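Local structure of cell wall surface anchor protein (Streptococcus agalactiae, 4Z1P) at residues K147-G152 and N174-P179; A66-K71 and E114-T119; Y207-W212 and Y225-H230. The protein is a cell-wall-anchored surface adhesin of the antigen I/II family that probably mediates attachment of the streptococcus to its binding partners. All blocks are in the same frame, centred on the assembly; numbering follows the deposited sequence.

Interaction 1 (K147-G152 and N174-P179); sequences KEFTKG and NDLTTP
Segments 147-152 and 174-179 run in opposite directions past each other, tied where Leu176 N donates to Gly152 O over 2.9 Å in a nearly straight bond (173° at the hydrogen). Beside this bond, the only backbone-to-backbone hydrogen bond between the segments, Lys151 CA turns its hydrogen to Leu176 O in a CA-H...O contact. Leu176 carries the apolar part. Its chi1 of -172° holds CG anti to the backbone N, 3.7 Å from Phe149 O. Leu176 CD1 lies 3.5 Å from Thr150 O, while Leu176 CB sits 4.0 Å from Phe149 CE2, at the edge of the phenyl ring and near its plane. Segment 147-152 is the loop that carries the chain from strand 137-145 of one sheet to strand 153-162 of the facing sheet, as in the immunoglobulin-like folds of antigen I/II C-terminal domains; it turns its corner at Gly152, whose phi of 98° would press a beta carbon against the preceding carbonyl. Farther along, Thr178 OG1 donates to Thr150 O at 2.7 Å, in the carbonyl plane and on a lone pair. A water gives Thr150 O a second hydrogen bond of 2.8 Å and accepts from Thr178 N at 3.0 Å, bridging the two threonines. Two residues before Leu176, Asn174 ND2 turns away to Lys22 O.

Interaction 2 (A66-K71 and E114-T119); sequences AELTVK and EFYMWT
Leu68 lays its CD2 methyl over one face of the Tyr116 ring, 3.8 Å from the centroid and 20° off the normal, a CH-pi contact. Chi1 of 172° holds Leu68 CG anti to the backbone N; from there chi2 sets CD2 over the ring. The same methyl reaches the edge of the Trp118 indole, 4.1 Å from CH2, and Val70 CG2 meets that edge 3.9 Å from CZ2. At the far end of the Tyr116 ring, two waters lie in its plane, each 2.6 Å from the phenolic OH; one donates to Ala66 O, the other accepts from Leu68 N over 3.0 Å. Next outward, Leu68 leans on Leu141 and Phe143, the Tyr116 ring stacks with that of His89, and Trp118 meets the ring of Tyr139. The strands belong to the two facing sheets of the domain; segments 66-71 and 115-119 come within 10.5 Å axis to axis, at 19°, as in the core of a beta sandwich. With no direct hydrogen bond between the segments, dispersion and CH-pi contacts join the side chains, while at the Ala66 end water serves the tyrosine hydroxyl and the strand backbone together.

Interaction 3 (Y207-W212 and Y225-H230); sequences YKLEGW and YKFVDH
Tyr225 opens the contact by donating its OH to Trp212 O at 2.6 Å. The hydroxyl approaches with a C=O...O angle of 134°, tilted 32° from the carbonyl plane, while the carbonyl oxygen lies at the edge of the phenol ring. Tyr225 CG lies anti to the backbone N, and the same OH accepts from Ala298 N, which gives this buried hydroxyl a partner in each role. Gly211 has no side chain, and Tyr225 OH comes to 3.4 Å from Gly211 C. Two residues on, Phe227 brings CE2 to 3.8 Å from Gly211 CA, with Gly211 N in the plane of the ring at its edge; Phe227 CD2 packs 3.8 Å from Leu209 CB. The Phe227 and Tyr225 rings both meet Phe318 edge-to-face. Asp229 then turns OD2 to the branches of Leu209, 3.6 Å from CD2 and 3.7 Å from CD1, an apolar neighbour for a carboxylate oxygen that is satisfied by Asn314 ND2. Leu209 also rests on Ala316 and Ile302. The axes of segments 207-210 and 225-230 come within 9.5 Å of each other, at 145°, and the aromatic and aliphatic groups between them form part of the core of a beta sandwich, consistent with the immunoglobulin-like fold of antigen I/II C-terminal domains.

In the fold
From the N terminus the three contacts come in series, none nested in or crossing another. Interaction 2 closes first: it brings strand 65-75 of a four-stranded sheet against strand 115-120 of a five-stranded one, across a connection holding strand 85-90 and helix 98-106. Interaction 1 then closes the hairpin of strands 153-162 and 165-177, pinning the loop that enters it. In the same segment, Thr177 and Pro179 pack on the indole of Trp212, so interaction 1 touches interaction 3 and joins the two sandwiches. Interaction 3 closes a 12-residue loop without helix or strand and joins strand 204-210 of the second four-stranded sheet to strand 225-230 of the second five-stranded sheet; its centre lies about 39 Å from that of interaction 2.

Interaction 1 (K147-G152 and N174-P179)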
# COMPACT_ATOMS: atom_id res chain seq x y z
N LYS A 147 7.90 3.50 7.08
CA LYS A 147 7.28 4.83 7.30
C LYS A 147 8.04 5.91 6.50
O LYS A 147 7.44 6.80 5.88
CB LYS A 147 7.26 5.07 8.81
CG LYS A 147 7.21 6.52 9.25
CD LYS A 147 5.80 6.88 9.69
CE LYS A 147 5.57 8.39 9.64
NZ LYS A 147 4.12 8.62 9.77
N GLU A 148 9.35 5.80 6.38
CA GLU A 148 10.10 6.80 5.60
C GLU A 148 9.99 6.68 4.09
O GLU A 148 10.50 7.54 3.39
CB GLU A 148 11.59 6.83 5.98
CG GLU A 148 12.30 5.54 5.64
CD GLU A 148 12.40 4.63 6.87
OE1 GLU A 148 11.40 4.49 7.65
OE2 GLU A 148 13.51 4.05 7.03
N PHE A 149 9.39 5.62 3.57
CA PHE A 149 9.27 5.47 2.14
C PHE A 149 7.92 6.05 1.74
O PHE A 149 6.88 5.40 1.89
CB PHE A 149 9.41 3.98 1.73
CG PHE A 149 9.54 3.78 0.26
CD1 PHE A 149 10.79 3.81 -0.36
CD2 PHE A 149 8.40 3.56 -0.52
CE1 PHE A 149 10.91 3.61 -1.72
CE2 PHE A 149 8.52 3.41 -1.90
CZ PHE A 149 9.78 3.44 -2.49
N THR A 150 7.92 7.27 1.20
CA THR A 150 6.68 8.03 0.99
C THR A 150 6.28 8.13 -0.50
O THR A 150 5.18 8.57 -0.81
CB THR A 150 6.80 9.46 1.56
OG1 THR A 150 7.79 10.15 0.82
CG2 THR A 150 7.18 9.44 3.05
N LYS A 151 7.16 7.75 -1.40
CA LYS A 151 6.83 7.64 -2.82
C LYS A 151 7.84 6.79 -3.54
O LYS A 151 8.92 6.50 -3.04
CB LYS A 151 6.76 8.96 -3.53
CG LYS A 151 7.98 9.79 -3.18
CD LYS A 151 8.08 10.99 -4.12
CE LYS A 151 8.98 12.05 -3.53
NZ LYS A 151 10.36 11.52 -3.35
N GLY A 152 7.50 6.45 -4.77
CA GLY A 152 8.29 5.52 -5.56
C GLY A 152 7.73 4.11 -5.53
O GLY A 152 6.59 3.86 -5.06
N ASN A 174 4.84 -2.25 -7.01
CA ASN A 174 3.68 -1.44 -6.62
C ASN A 174 4.10 -0.05 -6.23
O ASN A 174 5.09 0.13 -5.52
CB ASN A 174 2.98 -2.05 -5.41
CG ASN A 174 2.50 -3.43 -5.69
OD1 ASN A 174 3.22 -4.40 -5.45
ND2 ASN A 174 1.28 -3.52 -6.23
N ASP A 175 3.37 0.96 -6.71
CA ASP A 175 3.72 2.35 -6.37
C ASP A 175 3.10 2.72 -5.02
O ASP A 175 1.95 2.34 -4.75
CB ASP A 175 3.19 3.29 -7.46
CG ASP A 175 3.13 2.62 -8.81
OD1 ASP A 175 2.12 1.84 -9.11
OD2 ASP A 175 4.13 2.81 -9.53
N LEU A 176 3.86 3.42 -4.17
CA LEU A 176 3.40 3.87 -2.90
C LEU A 176 2.93 5.31 -3.08
O LEU A 176 3.76 6.17 -3.44
CB LEU A 176 4.51 3.81 -1.90
CG LEU A 176 4.24 4.06 -0.41
CD1 LEU A 176 3.76 5.48 -0.08
CD2 LEU A 176 3.26 3.03 0.10
N THR A 177 1.64 5.56 -2.79
CA THR A 177 1.02 6.89 -2.92
C THR A 177 0.68 7.36 -1.54
O THR A 177 -0.13 6.76 -0.82
CB THR A 177 -0.20 6.87 -3.80
OG1 THR A 177 -1.13 5.91 -3.28
CG2 THR A 177 0.15 6.54 -5.32
N THR A 178 1.31 8.46 -1.15
CA THR A 178 1.05 9.08 0.12
C THR A 178 -0.07 10.13 -0.13
O THR A 178 0.10 11.01 -0.94
CB THR A 178 2.33 9.79 0.64
OG1 THR A 178 3.27 8.82 1.12
CG2 THR A 178 1.99 10.74 1.82
N PRO A 179 -1.16 10.04 0.59
CA PRO A 179 -2.20 11.06 0.40
C PRO A 179 -1.76 12.42 0.85
O PRO A 179 -0.93 12.54 1.74
CB PRO A 179 -3.36 10.56 1.24
CG PRO A 179 -3.09 9.11 1.50
CD PRO A 179 -1.62 8.92 1.42
O HOH W 1 3.57 9.51 -2.85

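Interaction 2 (A66-K71 and E114-T119)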
# COMPACT_ATOMS: atom_id res chain seq x y z
N ALA A 66 9.55 -3.12 4.99
CA ALA A 66 9.88 -3.13 6.42
C ALA A 66 9.71 -4.59 6.93
O ALA A 66 10.27 -5.49 6.33
CB ALA A 66 8.93 -2.16 7.17
N GLU A 67 9.04 -4.79 8.07
CA GLU A 67 9.07 -6.08 8.72
C GLU A 67 8.37 -7.20 7.87
O GLU A 67 7.25 -7.00 7.44
CB GLU A 67 8.27 -6.06 10.03
N LEU A 68 9.00 -8.35 7.77
CA LEU A 68 8.41 -9.54 7.12
C LEU A 68 7.68 -10.43 8.07
O LEU A 68 8.23 -10.76 9.11
CB LEU A 68 9.54 -10.40 6.56
CG LEU A 68 9.12 -11.79 6.02
CD1 LEU A 68 8.05 -11.67 4.96
CD2 LEU A 68 10.36 -12.60 5.57
N THR A 69 6.45 -10.84 7.75
CA THR A 69 5.81 -11.92 8.42
C THR A 69 5.70 -13.10 7.48
O THR A 69 5.18 -12.96 6.39
CB THR A 69 4.40 -11.48 8.88
OG1 THR A 69 4.54 -10.30 9.68
CG2 THR A 69 3.74 -12.51 9.72
N VAL A 70 6.20 -14.26 7.88
CA VAL A 70 6.09 -15.45 7.07
C VAL A 70 4.80 -16.11 7.47
O VAL A 70 4.70 -16.62 8.60
CB VAL A 70 7.27 -16.37 7.31
CG1 VAL A 70 7.07 -17.64 6.53
CG2 VAL A 70 8.58 -15.70 6.87
N LYS A 71 3.81 -16.09 6.62
CA LYS A 71 2.50 -16.66 7.01
C LYS A 71 2.51 -18.19 6.92
O LYS A 71 1.88 -18.88 7.73
CB LYS A 71 1.37 -16.09 6.14
CG LYS A 71 1.28 -14.57 6.26
CD LYS A 71 -0.07 -13.95 5.91
CE LYS A 71 -0.52 -14.04 4.44
NZ LYS A 71 0.18 -13.11 3.51
N GLU A 114 19.73 -6.02 1.26
CA GLU A 114 19.32 -6.78 2.45
C GLU A 114 18.33 -7.83 1.89
O GLU A 114 17.40 -7.45 1.23
CB GLU A 114 18.59 -5.79 3.41
CG GLU A 114 17.68 -6.42 4.44
CD GLU A 114 17.16 -5.42 5.44
OE1 GLU A 114 17.33 -4.19 5.26
OE2 GLU A 114 16.61 -5.86 6.44
N PHE A 115 18.48 -9.10 2.24
CA PHE A 115 17.57 -10.08 1.72
C PHE A 115 17.34 -11.20 2.72
O PHE A 115 17.99 -11.22 3.80
CB PHE A 115 18.10 -10.65 0.40
CG PHE A 115 19.41 -11.38 0.52
CD1 PHE A 115 20.58 -10.70 0.40
CD2 PHE A 115 19.48 -12.75 0.64
CE1 PHE A 115 21.79 -11.38 0.42
CE2 PHE A 115 20.67 -13.44 0.71
CZ PHE A 115 21.85 -12.76 0.59
N TYR A 116 16.39 -12.06 2.39
CA TYR A 116 16.03 -13.23 3.17
C TYR A 116 16.30 -14.46 2.35
O TYR A 116 16.19 -14.43 1.12
CB TYR A 116 14.54 -13.20 3.52
CG TYR A 116 14.12 -11.98 4.24
CD1 TYR A 116 13.89 -10.81 3.59
CD2 TYR A 116 13.96 -12.00 5.67
CE1 TYR A 116 13.48 -9.68 4.29
CE2 TYR A 116 13.56 -10.89 6.36
CZ TYR A 116 13.30 -9.75 5.68
OH TYR A 116 12.94 -8.64 6.37
N MET A 117 16.78 -15.51 3.00
CA MET A 117 17.07 -16.72 2.33
C MET A 117 16.70 -17.93 3.16
O MET A 117 16.88 -17.91 4.39
CB MET A 117 18.55 -16.77 1.93
CG MET A 117 18.97 -18.00 1.18
SD MET A 117 20.70 -17.92 0.65
CE MET A 117 21.54 -17.96 2.15
N TRP A 118 16.12 -18.92 2.52
CA TRP A 118 15.70 -20.16 3.20
C TRP A 118 16.46 -21.26 2.55
O TRP A 118 16.43 -21.38 1.31
CB TRP A 118 14.19 -20.39 3.03
CG TRP A 118 13.32 -19.47 3.78
CD1 TRP A 118 12.79 -19.67 5.05
CD2 TRP A 118 12.91 -18.17 3.39
NE1 TRP A 118 12.06 -18.60 5.42
CE2 TRP A 118 12.13 -17.64 4.45
CE3 TRP A 118 13.13 -17.40 2.27
CZ2 TRP A 118 11.54 -16.40 4.38
CZ3 TRP A 118 12.51 -16.19 2.17
CH2 TRP A 118 11.76 -15.67 3.25
N THR A 119 17.19 -22.04 3.31
CA THR A 119 17.96 -23.17 2.85
C THR A 119 17.54 -24.47 3.49
O THR A 119 17.12 -24.53 4.73
CB THR A 119 19.46 -22.94 3.22
OG1 THR A 119 19.55 -22.60 4.57
CG2 THR A 119 20.06 -21.84 2.40
O HOH W 2 12.56 -6.35 5.10
O HOH W 3 11.87 -8.59 8.70

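Interaction 3 (Y207-W212 and Y225-H230)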
# COMPACT_ATOMS: atom_id res chain seq x y z
N TYR A 207 -14.39 27.88 4.09
CA TYR A 207 -13.22 27.01 4.05
C TYR A 207 -13.33 25.99 2.93
O TYR A 207 -14.35 25.30 2.78
CB TYR A 207 -13.05 26.34 5.40
CG TYR A 207 -12.82 27.37 6.49
CD1 TYR A 207 -11.74 28.22 6.43
CD2 TYR A 207 -13.69 27.47 7.57
CE1 TYR A 207 -11.50 29.17 7.42
CE2 TYR A 207 -13.51 28.43 8.57
CZ TYR A 207 -12.44 29.30 8.47
OH TYR A 207 -12.29 30.19 9.43
N LYS A 208 -12.27 25.89 2.13
CA LYS A 208 -12.19 24.89 1.10
C LYS A 208 -11.20 23.78 1.55
O LYS A 208 -10.03 24.06 1.79
CB LYS A 208 -11.72 25.51 -0.20
CG LYS A 208 -11.59 24.47 -1.31
CD LYS A 208 -11.06 25.09 -2.58
CE LYS A 208 -11.06 24.06 -3.69
NZ LYS A 208 -10.18 24.49 -4.81
N LEU A 209 -11.71 22.55 1.69
CA LEU A 209 -10.90 21.38 1.97
C LEU A 209 -10.74 20.61 0.69
O LEU A 209 -11.70 20.09 0.16
CB LEU A 209 -11.55 20.56 3.02
CG LEU A 209 -11.84 21.37 4.30
CD1 LEU A 209 -12.45 20.46 5.32
CD2 LEU A 209 -10.63 22.12 4.92
N GLU A 210 -9.52 20.61 0.14
CA GLU A 210 -9.23 19.94 -1.13
C GLU A 210 -8.85 18.51 -0.79
O GLU A 210 -7.74 18.23 -0.29
CB GLU A 210 -8.07 20.61 -1.89
CG GLU A 210 -8.35 22.03 -2.32
CD GLU A 210 -7.09 22.75 -2.89
OE1 GLU A 210 -6.93 23.94 -2.53
OE2 GLU A 210 -6.31 22.10 -3.65
N GLY A 211 -9.78 17.60 -1.01
CA GLY A 211 -9.48 16.17 -0.81
C GLY A 211 -8.43 15.59 -1.72
O GLY A 211 -8.13 16.11 -2.80
N TRP A 212 -7.88 14.46 -1.30
CA TRP A 212 -6.88 13.80 -2.17
C TRP A 212 -7.57 13.06 -3.27
O TRP A 212 -8.67 12.49 -3.05
CB TRP A 212 -6.11 12.78 -1.35
CG TRP A 212 -5.03 12.09 -2.08
CD1 TRP A 212 -3.99 12.67 -2.73
CD2 TRP A 212 -4.83 10.68 -2.15
NE1 TRP A 212 -3.14 11.69 -3.24
CE2 TRP A 212 -3.63 10.46 -2.87
CE3 TRP A 212 -5.55 9.60 -1.68
CZ2 TRP A 212 -3.17 9.21 -3.16
CZ3 TRP A 212 -5.09 8.34 -1.98
CH2 TRP A 212 -3.93 8.15 -2.71
N TYR A 225 -13.23 7.73 3.37
CA TYR A 225 -12.76 8.96 2.75
C TYR A 225 -13.45 10.07 3.53
O TYR A 225 -14.65 10.28 3.38
CB TYR A 225 -13.05 8.94 1.25
CG TYR A 225 -12.49 10.10 0.43
CD1 TYR A 225 -13.02 11.41 0.53
CD2 TYR A 225 -11.44 9.91 -0.44
CE1 TYR A 225 -12.48 12.44 -0.22
CE2 TYR A 225 -10.91 10.91 -1.21
CZ TYR A 225 -11.46 12.20 -1.09
OH TYR A 225 -10.91 13.23 -1.85
N LYS A 226 -12.74 10.75 4.42
CA LYS A 226 -13.45 11.70 5.25
C LYS A 226 -12.61 12.84 5.69
O LYS A 226 -11.40 12.74 5.71
CB LYS A 226 -14.04 10.97 6.43
CG LYS A 226 -13.16 10.83 7.60
CD LYS A 226 -13.95 10.24 8.78
CE LYS A 226 -12.95 9.89 9.85
NZ LYS A 226 -13.53 9.23 11.04
N PHE A 227 -13.27 13.96 5.97
CA PHE A 227 -12.62 15.14 6.50
C PHE A 227 -13.10 15.38 7.92
O PHE A 227 -14.27 15.25 8.18
CB PHE A 227 -13.03 16.39 5.71
CG PHE A 227 -12.87 16.27 4.21
CD1 PHE A 227 -13.85 15.67 3.43
CD2 PHE A 227 -11.82 16.85 3.58
CE1 PHE A 227 -13.74 15.63 2.03
CE2 PHE A 227 -11.70 16.83 2.19
CZ PHE A 227 -12.66 16.21 1.42
N VAL A 228 -12.18 15.71 8.83
CA VAL A 228 -12.50 16.18 10.17
C VAL A 228 -11.90 17.60 10.34
O VAL A 228 -10.72 17.81 10.21
CB VAL A 228 -12.01 15.22 11.27
CG1 VAL A 228 -12.44 15.72 12.64
CG2 VAL A 228 -12.54 13.80 11.05
N ASP A 229 -12.74 18.62 10.58
CA ASP A 229 -12.25 20.01 10.65
C ASP A 229 -12.59 20.49 12.05
O ASP A 229 -13.73 20.38 12.50
CB ASP A 229 -12.93 20.83 9.57
CG ASP A 229 -12.32 22.22 9.42
OD1 ASP A 229 -12.34 23.00 10.42
OD2 ASP A 229 -11.77 22.48 8.35
N HIS A 230 -11.64 21.08 12.75
CA HIS A 230 -11.92 21.55 14.11
C HIS A 230 -12.04 23.05 13.93
O HIS A 230 -11.07 23.75 13.61
CB HIS A 230 -10.81 21.14 15.06
CG HIS A 230 -10.29 19.77 14.74
ND1 HIS A 230 -9.45 19.52 13.67
CD2 HIS A 230 -10.57 18.57 15.30
CE1 HIS A 230 -9.20 18.23 13.60
NE2 HIS A 230 -9.87 17.63 14.58